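Local coordinates for protein 3'3'-cGAMP-specific phosphodiesterase 3 (PDB 5Z7C) that belongs to the HD-domain phosphodiesterases and is a largely helical bacterial protein with two HD-domain regions, the first of them partial, at residues 310-315 and 445-450; 41-46 and 73-78; 158-163 and 280-285. The protein carries 2 engineered substitutions. All blocks are in the same frame, centred on the assembly; numbering follows the deposited sequence.

Contact 1. Residues 310-315 and 445-450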
ATOM      1  N   ARG A 310      -4.869  -2.892 -27.111  1.00 52.11           N
ATOM      2  CA  ARG A 310      -4.664  -2.409 -28.449  1.00 51.31           C
ATOM      3  C   ARG A 310      -5.474  -3.235 -29.403  1.00 57.18           C
ATOM      4  O   ARG A 310      -6.003  -2.751 -30.374  1.00 59.94           O
ATOM      5  CB  ARG A 310      -3.199  -2.487 -28.817  1.00 50.38           C
ATOM      6  CG  ARG A 310      -2.304  -1.626 -27.986  1.00 53.46           C
ATOM      7  CD  ARG A 310      -0.923  -1.616 -28.548  1.00 57.72           C
ATOM      8  NE  ARG A 310       0.025  -0.955 -27.669  1.00 60.80           N
ATOM      9  CZ  ARG A 310       1.240  -0.605 -28.040  1.00 62.75           C
ATOM     10  NH1 ARG A 310       1.658  -0.865 -29.257  1.00 62.87           N
ATOM     11  NH2 ARG A 310       2.042  -0.004 -27.197  1.00 62.25           N
ATOM     12  N   GLN A 311      -5.535  -4.516 -29.130  1.00 70.54           N
ATOM     13  CA  GLN A 311      -6.287  -5.421 -29.956  1.00 72.67           C
ATOM     14  C   GLN A 311      -7.758  -5.103 -29.930  1.00 76.67           C
ATOM     15  O   GLN A 311      -8.442  -5.271 -30.911  1.00 81.08           O
ATOM     16  CB  GLN A 311      -6.032  -6.855 -29.559  1.00 71.92           C
ATOM     17  CG  GLN A 311      -4.774  -7.409 -30.139  1.00 73.70           C
ATOM     18  CD  GLN A 311      -4.649  -7.163 -31.612  1.00 75.83           C
ATOM     19  OE1 GLN A 311      -5.357  -7.751 -32.403  1.00 78.47           O
ATOM     20  NE2 GLN A 311      -3.738  -6.304 -31.988  1.00 73.67           N
ATOM     21  N   LEU A 312      -8.244  -4.643 -28.795  1.00 70.99           N
ATOM     22  CA  LEU A 312      -9.647  -4.351 -28.629  1.00 66.90           C
ATOM     23  C   LEU A 312      -9.959  -2.969 -29.096  1.00 69.58           C
ATOM     24  O   LEU A 312     -11.067  -2.524 -28.990  1.00 74.05           O
ATOM     25  CB  LEU A 312     -10.038  -4.467 -27.182  1.00 68.47           C
ATOM     26  CG  LEU A 312      -9.895  -5.861 -26.637  1.00 69.97           C
ATOM     27  CD1 LEU A 312     -10.405  -5.917 -25.260  1.00 64.24           C
ATOM     28  CD2 LEU A 312     -10.643  -6.781 -27.506  1.00 63.48           C
ATOM     29  N   ALA A 313      -8.967  -2.288 -29.610  1.00 68.44           N
ATOM     30  CA  ALA A 313      -9.178  -0.957 -30.104  1.00 68.02           C
ATOM     31  C   ALA A 313      -9.719  -0.038 -29.034  1.00 69.05           C
ATOM     32  O   ALA A 313     -10.577   0.779 -29.285  1.00 72.77           O
ATOM     33  CB  ALA A 313     -10.091  -1.004 -31.254  1.00 70.23           C
ATOM     34  N   ILE A 314      -9.198  -0.177 -27.831  1.00 62.10           N
ATOM     35  CA  ILE A 314      -9.516   0.727 -26.757  1.00 60.25           C
ATOM     36  C   ILE A 314      -8.822   2.058 -26.984  1.00 62.25           C
ATOM     37  O   ILE A 314      -7.788   2.126 -27.613  1.00 60.60           O
ATOM     38  CB  ILE A 314      -9.227   0.082 -25.407  1.00 57.56           C
ATOM     39  CG1 ILE A 314     -10.378  -0.824 -25.047  1.00 54.73           C
ATOM     40  CG2 ILE A 314      -9.083   1.089 -24.319  1.00 52.14           C
ATOM     41  CD1 ILE A 314      -9.983  -2.053 -24.435  1.00 58.35           C
ATOM     42  N   SER A 315      -9.426   3.112 -26.466  1.00 79.61           N
ATOM     43  CA  SER A 315      -8.976   4.468 -26.702  1.00 82.16           C
ATOM     44  C   SER A 315      -7.703   4.733 -25.974  1.00 84.01           C
ATOM     45  O   SER A 315      -7.397   4.053 -25.035  1.00 85.42           O
ATOM     46  CB  SER A 315      -9.999   5.447 -26.185  1.00 81.19           C
ATOM     47  OG  SER A 315     -10.066   5.377 -24.783  1.00 81.64           O
ATOM     48  N   PRO A 445     -13.234 -14.345 -23.204  1.00 80.50           N
ATOM     49  CA  PRO A 445     -12.816 -14.809 -24.503  1.00 81.36           C
ATOM     50  C   PRO A 445     -12.802 -13.711 -25.530  1.00 84.28           C
ATOM     51  O   PRO A 445     -12.518 -13.986 -26.669  1.00 88.55           O
ATOM     52  CB  PRO A 445     -13.905 -15.793 -24.844  1.00 86.49           C
ATOM     53  CG  PRO A 445     -15.085 -15.246 -24.251  1.00 87.17           C
ATOM     54  CD  PRO A 445     -14.693 -14.442 -23.069  1.00 83.43           C
ATOM     55  N   GLU A 446     -13.096 -12.482 -25.161  1.00107.25           N
ATOM     56  CA  GLU A 446     -12.955 -11.422 -26.121  1.00106.98           C
ATOM     57  C   GLU A 446     -11.544 -10.989 -25.940  1.00103.53           C
ATOM     58  O   GLU A 446     -10.885 -10.523 -26.845  1.00105.77           O
ATOM     59  CB  GLU A 446     -13.906 -10.300 -25.800  1.00110.92           C
ATOM     60  CG  GLU A 446     -13.865  -9.201 -26.790  1.00110.51           C
ATOM     61  CD  GLU A 446     -14.848  -8.135 -26.469  1.00112.37           C
ATOM     62  OE1 GLU A 446     -15.529  -8.255 -25.442  1.00112.27           O
ATOM     63  OE2 GLU A 446     -14.945  -7.174 -27.244  1.00111.55           O
ATOM     64  N   CYS A 447     -11.092 -11.197 -24.725  1.00 75.42           N
ATOM     65  CA  CYS A 447      -9.798 -10.806 -24.310  1.00 70.03           C
ATOM     66  C   CYS A 447      -8.871 -11.888 -24.692  1.00 73.23           C
ATOM     67  O   CYS A 447      -7.825 -11.631 -25.238  1.00 75.88           O
ATOM     68  CB  CYS A 447      -9.802 -10.635 -22.807  1.00 69.89           C
ATOM     69  SG  CYS A 447     -10.716  -9.230 -22.328  1.00 76.00           S
ATOM     70  N   PHE A 448      -9.253 -13.118 -24.422  1.00 74.19           N
ATOM     71  CA  PHE A 448      -8.375 -14.208 -24.764  1.00 71.86           C
ATOM     72  C   PHE A 448      -7.996 -14.163 -26.211  1.00 72.40           C
ATOM     73  O   PHE A 448      -6.882 -14.430 -26.561  1.00 73.22           O
ATOM     74  CB  PHE A 448      -9.001 -15.541 -24.503  1.00 71.13           C
ATOM     75  CG  PHE A 448      -8.241 -16.648 -25.112  1.00 76.21           C
ATOM     76  CD1 PHE A 448      -7.233 -17.263 -24.421  1.00 78.07           C
ATOM     77  CD2 PHE A 448      -8.495 -17.046 -26.396  1.00 76.63           C
ATOM     78  CE1 PHE A 448      -6.517 -18.260 -24.990  1.00 76.60           C
ATOM     79  CE2 PHE A 448      -7.777 -18.043 -26.960  1.00 73.55           C
ATOM     80  CZ  PHE A 448      -6.789 -18.647 -26.257  1.00 75.77           C
ATOM     81  N   ALA A 449      -8.932 -13.831 -27.067  1.00 60.94           N
ATOM     82  CA  ALA A 449      -8.623 -13.733 -28.463  1.00 61.94           C
ATOM     83  C   ALA A 449      -7.694 -12.592 -28.704  1.00 60.86           C
ATOM     84  O   ALA A 449      -6.757 -12.693 -29.460  1.00 60.86           O
ATOM     85  CB  ALA A 449      -9.872 -13.520 -29.222  1.00 63.74           C
ATOM     86  N   ALA A 450      -7.981 -11.482 -28.067  1.00 70.47           N
ATOM     87  CA  ALA A 450      -7.171 -10.302 -28.233  1.00 71.60           C
ATOM     88  C   ALA A 450      -5.776 -10.563 -27.739  1.00 68.94           C
ATOM     89  O   ALA A 450      -4.831 -10.069 -28.300  1.00 68.85           O
ATOM     90  CB  ALA A 450      -7.774  -9.160 -27.518  1.00 72.00           C
TER
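Similar first torsions, chi1 -82° in Gln-311 and -64° in Leu-312, set CG of each residue beside its own backbone N and bring both side chains against the first turn of helix 446-456. The closest pair of backbones is Gln-311 and Ala-450, whose CA atoms are 5.3 Å apart. Ala-450 directs its methyl at the other segment, and CB of Gln-311 meets CB of Ala-450 at 3.5 Å. The same torsion lays Gln-311 CG 3.2 Å from Ala-450 O; the chain then bends at chi2. Leu-312 reaches further along the turn: its CD2 branch packs on Ala-450 CB at 3.7 Å and runs close to the Glu-446 backbone oxygen, while CD1 faces Cys-447 SG at 4.4 Å. No hydrogen bond joins the segments; the contact is one of van der Waals packing, of carbon on carbon and on backbone oxygens. It joins the end of helix 297-311 to the start of helix 446-456 in the second HD-domain region. Helix 297-311 ends in a Schellman motif, with Ala-313 at positive phi. Helix 397-416 also borders the contact, its Ile-406 touching Leu-312 and Cys-447, while Gln-311 extends to Ala-453 and Ala-454.

Contact 2. Residues 41-46 and 73-78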
ATOM      1  N   PRO A  41      -7.328  -4.321   9.435  1.00120.81           N
ATOM      2  CA  PRO A  41      -7.857  -4.000   8.112  1.00115.92           C
ATOM      3  C   PRO A  41      -7.865  -2.520   7.738  1.00108.27           C
ATOM      4  O   PRO A  41      -7.484  -2.224   6.614  1.00105.28           O
ATOM      5  CB  PRO A  41      -9.279  -4.522   8.196  1.00118.15           C
ATOM      6  CG  PRO A  41      -9.162  -5.696   9.064  1.00120.08           C
ATOM      7  CD  PRO A  41      -8.046  -5.453  10.032  1.00120.40           C
ATOM      8  N   GLU A  42      -8.290  -1.617   8.601  1.00102.09           N
ATOM      9  CA  GLU A  42      -8.237  -0.229   8.207  1.00 93.67           C
ATOM     10  C   GLU A  42      -7.608   0.376   9.416  1.00 86.53           C
ATOM     11  O   GLU A  42      -8.237   1.035  10.208  1.00 81.78           O
ATOM     12  CB  GLU A  42      -9.628   0.342   7.972  1.00 95.74           C
ATOM     13  CG  GLU A  42     -10.386  -0.213   6.804  1.00 97.13           C
ATOM     14  CD  GLU A  42     -11.772   0.367   6.706  1.00 98.00           C
ATOM     15  OE1 GLU A  42     -12.194   1.048   7.649  1.00 96.05           O
ATOM     16  OE2 GLU A  42     -12.439   0.154   5.681  1.00 98.14           O
ATOM     17  N   HIS A  43      -6.345   0.064   9.587  1.00 69.92           N
ATOM     18  CA  HIS A  43      -5.584   0.664  10.626  1.00 60.98           C
ATOM     19  C   HIS A  43      -5.218   2.091  10.340  1.00 57.23           C
ATOM     20  O   HIS A  43      -5.375   2.945  11.175  1.00 57.03           O
ATOM     21  CB  HIS A  43      -4.328  -0.150  10.840  1.00 58.68           C
ATOM     22  CG  HIS A  43      -3.399   0.458  11.821  1.00 58.06           C
ATOM     23  ND1 HIS A  43      -3.750   0.657  13.129  1.00 54.61           N
ATOM     24  CD2 HIS A  43      -2.155   0.954  11.680  1.00 54.22           C
ATOM     25  CE1 HIS A  43      -2.756   1.240  13.757  1.00 54.29           C
ATOM     26  NE2 HIS A  43      -1.776   1.428  12.902  1.00 55.30           N
ATOM     27  N   CYS A  44      -4.726   2.362   9.150  1.00 64.99           N
ATOM     28  CA  CYS A  44      -4.291   3.701   8.828  1.00 63.18           C
ATOM     29  C   CYS A  44      -5.448   4.631   8.932  1.00 63.35           C
ATOM     30  O   CYS A  44      -5.298   5.741   9.381  1.00 67.63           O
ATOM     31  CB  CYS A  44      -3.730   3.771   7.427  1.00 57.54           C
ATOM     32  SG  CYS A  44      -1.973   3.689   7.406  1.00 93.29           S
ATOM     33  N   ILE A  45      -6.611   4.172   8.529  1.00 45.27           N
ATOM     34  CA  ILE A  45      -7.753   5.026   8.516  1.00 46.13           C
ATOM     35  C   ILE A  45      -8.091   5.484   9.894  1.00 49.90           C
ATOM     36  O   ILE A  45      -8.394   6.625  10.095  1.00 53.19           O
ATOM     37  CB  ILE A  45      -8.931   4.313   7.917  1.00 57.12           C
ATOM     38  CG1 ILE A  45      -8.626   3.957   6.480  1.00 65.15           C
ATOM     39  CG2 ILE A  45     -10.095   5.193   7.880  1.00 53.19           C
ATOM     40  CD1 ILE A  45      -8.143   5.108   5.692  1.00 66.15           C
ATOM     41  N   ARG A  46      -8.049   4.571  10.841  1.00 62.68           N
ATOM     42  CA  ARG A  46      -8.328   4.860  12.231  1.00 61.02           C
ATOM     43  C   ARG A  46      -7.341   5.800  12.870  1.00 59.31           C
ATOM     44  O   ARG A  46      -7.716   6.596  13.689  1.00 54.91           O
ATOM     45  CB  ARG A  46      -8.460   3.583  13.017  1.00 56.66           C
ATOM     46  CG  ARG A  46      -9.732   2.860  12.709  1.00 67.25           C
ATOM     47  CD  ARG A  46      -9.941   1.647  13.572  1.00 73.56           C
ATOM     48  NE  ARG A  46      -8.779   0.789  13.567  1.00 73.56           N
ATOM     49  CZ  ARG A  46      -8.637  -0.263  12.784  1.00 78.06           C
ATOM     50  NH1 ARG A  46      -9.586  -0.600  11.942  1.00 84.23           N
ATOM     51  NH2 ARG A  46      -7.541  -0.973  12.846  1.00 76.81           N
ATOM     52  N   LEU A  73      -1.757   9.280   7.299  1.00 47.01           N
ATOM     53  CA  LEU A  73      -2.040   8.318   6.262  1.00 47.69           C
ATOM     54  C   LEU A  73      -0.824   7.614   5.727  1.00 45.49           C
ATOM     55  O   LEU A  73      -0.854   6.466   5.423  1.00 45.09           O
ATOM     56  CB  LEU A  73      -2.784   9.010   5.134  1.00 48.68           C
ATOM     57  CG  LEU A  73      -4.171   9.578   5.358  1.00 48.98           C
ATOM     58  CD1 LEU A  73      -4.634  10.316   4.193  1.00 53.88           C
ATOM     59  CD2 LEU A  73      -5.124   8.521   5.671  1.00 43.48           C
ATOM     60  N   LEU A  74       0.259   8.333   5.627  1.00 47.56           N
ATOM     61  CA  LEU A  74       1.456   7.862   4.997  1.00 48.74           C
ATOM     62  C   LEU A  74       2.539   7.418   5.943  1.00 52.63           C
ATOM     63  O   LEU A  74       3.666   7.318   5.545  1.00 52.29           O
ATOM     64  CB  LEU A  74       2.031   8.960   4.151  1.00 47.20           C
ATOM     65  CG  LEU A  74       1.317   9.290   2.867  1.00 52.20           C
ATOM     66  CD1 LEU A  74       2.023  10.422   2.251  1.00 52.13           C
ATOM     67  CD2 LEU A  74       1.365   8.123   1.980  1.00 54.24           C
ATOM     68  N   LYS A  75       2.215   7.150   7.184  1.00 54.50           N
ATOM     69  CA  LYS A  75       3.242   6.877   8.162  1.00 57.57           C
ATOM     70  C   LYS A  75       4.073   5.644   7.857  1.00 61.74           C
ATOM     71  O   LYS A  75       5.258   5.610   8.090  1.00 55.34           O
ATOM     72  CB  LYS A  75       2.650   6.806   9.553  1.00 52.83           C
ATOM     73  CG  LYS A  75       1.761   5.674   9.757  1.00 53.69           C
ATOM     74  CD  LYS A  75       0.825   5.947  10.870  1.00 57.86           C
ATOM     75  CE  LYS A  75       0.653   4.760  11.732  1.00 61.35           C
ATOM     76  NZ  LYS A  75      -0.249   3.784  11.125  1.00 63.93           N
ATOM     77  N   ASP A  76       3.429   4.647   7.283  1.00 66.18           N
ATOM     78  CA  ASP A  76       4.004   3.345   7.058  1.00 59.48           C
ATOM     79  C   ASP A  76       4.516   3.177   5.653  1.00 57.82           C
ATOM     80  O   ASP A  76       4.738   2.092   5.203  1.00 58.45           O
ATOM     81  CB  ASP A  76       2.958   2.289   7.327  1.00 57.93           C
ATOM     82  CG  ASP A  76       2.531   2.252   8.749  1.00 64.71           C
ATOM     83  OD1 ASP A  76       3.262   2.750   9.590  1.00 64.48           O
ATOM     84  OD2 ASP A  76       1.469   1.715   9.038  1.00 72.02           O
ATOM     85  N   ALA A  77       4.687   4.272   4.959  1.00 49.05           N
ATOM     86  CA  ALA A  77       5.059   4.247   3.574  1.00 48.13           C
ATOM     87  C   ALA A  77       6.399   3.601   3.430  1.00 53.86           C
ATOM     88  O   ALA A  77       6.649   2.891   2.486  1.00 57.49           O
ATOM     89  CB  ALA A  77       5.107   5.616   3.061  1.00 45.87           C
ATOM     90  N   GLY A  78       7.238   3.835   4.415  1.00 64.53           N
ATOM     91  CA  GLY A  78       8.561   3.261   4.494  1.00 67.56           C
ATOM     92  C   GLY A  78       8.643   1.761   4.613  1.00 65.11           C
ATOM     93  O   GLY A  78       9.564   1.167   4.094  1.00 66.88           O
TER
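Cys-44, in the first turn of helix 43-56, and Leu-73, at the close of helix 62-73, bring the two backbones nearest, with their CA atoms 5.7 Å apart. Past Leu-73 the chain leaves helical geometry at Leu-74 and folds into a type I beta turn from Leu-74 to Ala-77, in which Ala-77 N bonds to Leu-74 O at 3.3 Å. The turn directs Lys-75 and Asp-76 back at the start of helix 43-56, where Asp-34 OD2 accepts a bond from Cys-44 N and a weak one from His-43 N.

Cys-44 points toward the other segment. Its SG lies 3.6 Å from Leu-73 O and 4.1 Å from Lys-75 NZ. His-43 carries CG anti to its backbone N, chi1 175°, which swings the imidazole over to the lysine; the two side chains cross at about a right angle. The Lys-75 chain bends at its last two torsions, bringing NZ to 3.3 Å from His-43 NE2 in an oblique approach to the ring. The other ring nitrogen, ND1, is hydrogen-bonded to Asp-206 OD2, a bond that helps fix the ring's rotation. Within its own segment Lys-75 NZ makes a salt bridge with Asp-76 OD2 at 3.4 Å, its hydrogen bond weak.

His-43 and Asp-76 probably hold the places of the first histidine and the aspartate of the HD signature, Lys-75 that of its second histidine, and Gln-203, which touches both His-43 and Lys-75, that of the later metal-binding aspartate. In canonical HD domains the two histidines and two aspartates bind metal. A lysine and a glutamine at two of these places are consistent with a degenerate first domain.

Contact 3. Residues 158-163 and 280-285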
ATOM      1  N   ALA A 158       6.984  10.680   0.744  1.00 49.97           N
ATOM      2  CA  ALA A 158       6.192  11.851   0.943  1.00 44.26           C
ATOM      3  C   ALA A 158       6.674  12.919   0.033  1.00 49.54           C
ATOM      4  O   ALA A 158       5.902  13.634  -0.536  1.00 53.31           O
ATOM      5  CB  ALA A 158       6.314  12.295   2.333  1.00 45.29           C
ATOM      6  N   ARG A 159       7.969  13.046  -0.092  1.00 47.11           N
ATOM      7  CA  ARG A 159       8.529  14.038  -0.966  1.00 48.17           C
ATOM      8  C   ARG A 159       8.178  13.771  -2.410  1.00 49.39           C
ATOM      9  O   ARG A 159       7.910  14.675  -3.157  1.00 48.80           O
ATOM     10  CB  ARG A 159      10.026  14.124  -0.777  1.00 44.42           C
ATOM     11  CG  ARG A 159      10.410  14.588   0.568  1.00 47.33           C
ATOM     12  CD  ARG A 159      11.815  15.088   0.608  1.00 56.28           C
ATOM     13  NE  ARG A 159      12.205  15.410   1.964  1.00 62.52           N
ATOM     14  CZ  ARG A 159      12.827  14.573   2.769  1.00 62.01           C
ATOM     15  NH1 ARG A 159      13.136  13.374   2.352  1.00 59.70           N
ATOM     16  NH2 ARG A 159      13.128  14.938   3.986  1.00 63.49           N
ATOM     17  N   GLU A 160       8.202  12.518  -2.805  1.00 60.18           N
ATOM     18  CA  GLU A 160       7.914  12.171  -4.166  1.00 58.85           C
ATOM     19  C   GLU A 160       6.503  12.544  -4.466  1.00 63.25           C
ATOM     20  O   GLU A 160       6.185  12.960  -5.547  1.00 66.54           O
ATOM     21  CB  GLU A 160       8.131  10.702  -4.406  1.00 55.82           C
ATOM     22  CG  GLU A 160       8.763  10.425  -5.720  1.00 68.09           C
ATOM     23  CD  GLU A 160       8.975   8.970  -5.962  1.00 76.03           C
ATOM     24  OE1 GLU A 160       9.338   8.270  -5.010  1.00 77.05           O
ATOM     25  OE2 GLU A 160       8.783   8.522  -7.098  1.00 78.05           O
ATOM     26  N   LEU A 161       5.659  12.431  -3.473  1.00 50.11           N
ATOM     27  CA  LEU A 161       4.265  12.688  -3.647  1.00 43.86           C
ATOM     28  C   LEU A 161       3.962  14.145  -3.488  1.00 46.76           C
ATOM     29  O   LEU A 161       2.828  14.542  -3.528  1.00 48.01           O
ATOM     30  CB  LEU A 161       3.465  11.896  -2.657  1.00 41.09           C
ATOM     31  CG  LEU A 161       3.590  10.403  -2.744  1.00 39.17           C
ATOM     32  CD1 LEU A 161       2.740   9.826  -1.722  1.00 37.12           C
ATOM     33  CD2 LEU A 161       3.100   9.962  -4.030  1.00 38.03           C
ATOM     34  N   ARG A 162       5.003  14.931  -3.337  1.00 56.13           N
ATOM     35  CA  ARG A 162       4.883  16.359  -3.353  1.00 53.32           C
ATOM     36  C   ARG A 162       4.100  16.835  -2.169  1.00 55.72           C
ATOM     37  O   ARG A 162       3.287  17.716  -2.300  1.00 58.40           O
ATOM     38  CB  ARG A 162       4.033  16.769  -4.523  1.00 61.94           C
ATOM     39  CG  ARG A 162       4.404  16.093  -5.793  1.00 69.89           C
ATOM     40  CD  ARG A 162       5.777  16.480  -6.221  1.00 83.14           C
ATOM     41  NE  ARG A 162       5.870  16.553  -7.668  1.00 92.94           N
ATOM     42  CZ  ARG A 162       6.658  15.783  -8.405  1.00 97.51           C
ATOM     43  NH1 ARG A 162       7.427  14.873  -7.827  1.00 94.19           N
ATOM     44  NH2 ARG A 162       6.674  15.919  -9.722  1.00 99.23           N
ATOM     45  N   PHE A 163       4.324  16.243  -1.017  1.00 44.71           N
ATOM     46  CA  PHE A 163       3.896  16.801   0.233  1.00 41.90           C
ATOM     47  C   PHE A 163       5.012  17.618   0.813  1.00 45.23           C
ATOM     48  O   PHE A 163       6.115  17.567   0.340  1.00 52.83           O
ATOM     49  CB  PHE A 163       3.409  15.726   1.163  1.00 39.53           C
ATOM     50  CG  PHE A 163       2.183  15.061   0.700  1.00 40.43           C
ATOM     51  CD1 PHE A 163       0.981  15.651   0.838  1.00 44.55           C
ATOM     52  CD2 PHE A 163       2.233  13.853   0.106  1.00 42.13           C
ATOM     53  CE1 PHE A 163      -0.130  15.050   0.405  1.00 46.69           C
ATOM     54  CE2 PHE A 163       1.118  13.252  -0.319  1.00 41.20           C
ATOM     55  CZ  PHE A 163      -0.059  13.845  -0.175  1.00 45.44           C
ATOM     56  N   VAL A 280       1.547   6.853  -9.146  1.00 49.73           N
ATOM     57  CA  VAL A 280       1.757   5.515  -9.609  1.00 53.74           C
ATOM     58  C   VAL A 280       3.205   5.167  -9.583  1.00 51.95           C
ATOM     59  O   VAL A 280       3.601   4.133  -9.126  1.00 51.49           O
ATOM     60  CB  VAL A 280       1.273   5.406 -11.016  1.00 53.91           C
ATOM     61  CG1 VAL A 280       1.415   4.043 -11.520  1.00 52.52           C
ATOM     62  CG2 VAL A 280      -0.120   5.816 -11.062  1.00 55.32           C
ATOM     63  N   THR A 281       3.997   6.074 -10.078  1.00 43.84           N
ATOM     64  CA  THR A 281       5.401   5.870 -10.119  1.00 47.35           C
ATOM     65  C   THR A 281       5.942   5.718  -8.727  1.00 50.38           C
ATOM     66  O   THR A 281       6.774   4.882  -8.494  1.00 60.17           O
ATOM     67  CB  THR A 281       6.055   7.036 -10.814  1.00 45.64           C
ATOM     68  OG1 THR A 281       5.476   7.182 -12.107  1.00 43.44           O
ATOM     69  CG2 THR A 281       7.486   6.803 -10.981  1.00 44.76           C
ATOM     70  N   ALA A 282       5.490   6.525  -7.799  1.00 47.06           N
ATOM     71  CA  ALA A 282       5.960   6.396  -6.455  1.00 46.94           C
ATOM     72  C   ALA A 282       5.594   5.082  -5.847  1.00 49.58           C
ATOM     73  O   ALA A 282       6.377   4.478  -5.184  1.00 55.95           O
ATOM     74  CB  ALA A 282       5.386   7.474  -5.634  1.00 42.79           C
ATOM     75  N   PHE A 283       4.352   4.692  -5.981  1.00 57.70           N
ATOM     76  CA  PHE A 283       3.864   3.468  -5.374  1.00 58.82           C
ATOM     77  C   PHE A 283       4.486   2.230  -5.959  1.00 59.63           C
ATOM     78  O   PHE A 283       4.673   1.253  -5.283  1.00 61.19           O
ATOM     79  CB  PHE A 283       2.352   3.396  -5.388  1.00 53.89           C
ATOM     80  CG  PHE A 283       1.722   4.000  -4.194  1.00 51.31           C
ATOM     81  CD1 PHE A 283       1.732   5.342  -4.015  1.00 53.43           C
ATOM     82  CD2 PHE A 283       1.127   3.231  -3.252  1.00 49.07           C
ATOM     83  CE1 PHE A 283       1.154   5.896  -2.931  1.00 52.92           C
ATOM     84  CE2 PHE A 283       0.554   3.790  -2.176  1.00 48.00           C
ATOM     85  CZ  PHE A 283       0.574   5.121  -2.014  1.00 47.01           C
ATOM     86  N   GLY A 284       4.807   2.278  -7.230  1.00 61.49           N
ATOM     87  CA  GLY A 284       5.366   1.131  -7.894  1.00 62.94           C
ATOM     88  C   GLY A 284       6.665   0.787  -7.242  1.00 66.75           C
ATOM     89  O   GLY A 284       7.009  -0.355  -7.095  1.00 68.19           O
ATOM     90  N   LYS A 285       7.392   1.804  -6.849  1.00 63.44           N
ATOM     91  CA  LYS A 285       8.605   1.602  -6.121  1.00 57.19           C
ATOM     92  C   LYS A 285       8.305   0.963  -4.800  1.00 58.10           C
ATOM     93  O   LYS A 285       9.052   0.120  -4.354  1.00 63.93           O
ATOM     94  CB  LYS A 285       9.347   2.902  -5.941  1.00 53.86           C
ATOM     95  CG  LYS A 285       9.854   3.443  -7.229  1.00 55.66           C
ATOM     96  CD  LYS A 285      10.555   4.726  -7.035  1.00 64.12           C
ATOM     97  CE  LYS A 285      11.071   5.226  -8.337  1.00 76.70           C
ATOM     98  NZ  LYS A 285      11.758   6.526  -8.169  1.00 82.16           N
TER
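Glu-160 and Ala-282 make the closest backbone approach, their CA atoms 6.5 Å apart, where the C-terminal end of helix 141-160 comes up against the middle of helix 273-290. The contact links two helical HD-domain regions, the first holding residues 158-163 and the second residues 280-285. Helix 141-160 finishes in a Schellman motif: Arg-162 takes positive phi, Phe-163 N bonds back to Ala-158 O and Arg-162 N to Arg-159 O. Glu-160, the last helical residue, and Leu-161 after it face the neighbouring helix.

The Glu-160 chain is extended beyond CG and lays its carboxylate over Ala-282, with OE2 at 3.6 Å from Ala-282 CA. From the next turn of helix 273-290 Lys-285 stretches out fully extended and crosses the glutamate at about a right angle. Its NZ comes to 3.7 Å from Glu-160 OE2, a long salt bridge at the exposed side of the contact. Arg-162 curls back toward the same helix end, giving a weak hydrogen bond from NH1 to Glu-160 O.

On the buried side Leu-161 takes over. With CG beside its backbone N, chi1 -61°, the side chain leans toward helix 273-290. Ala-282, whose methyl points at the other segment, is thus touched by both the acidic and the apolar side chain. Helix 22-35 borders the apolar part, with Met-26 on Leu-161 and Leu-29 on Phe-283, and Tyr-275 OH is hydrogen-bonded to Leu-161 O. The two branches of Leu-161 end in different contacts: CD2 rests on Ala-282 CB at 3.7 Å, and CD1 approaches the ring of Phe-283 obliquely, 4.4 Å from CE1.

How the contacts relate
Contacts 2 and 3 are neighbours, with centres 15 Å apart, and they touch through Leu-74, whose CD1 lies 3.9 Å from Phe-163 CE2 and 4.1 Å from Leu-161 CD1. The turn that carries the HD-like residues of contact 2 is therefore backed by the turn that ends helix 141-160, which meets helix 273-290 in contact 3. Contact 1 stands apart: its centre is 31 Å from that of contact 3 and 37 Å from that of contact 2, and it touches neither. Helices 273-290 and 297-311 nevertheless follow each other in the chain, leading from contact 3, between the two HD regions, to contact 1, about 30 Å from the chain centre.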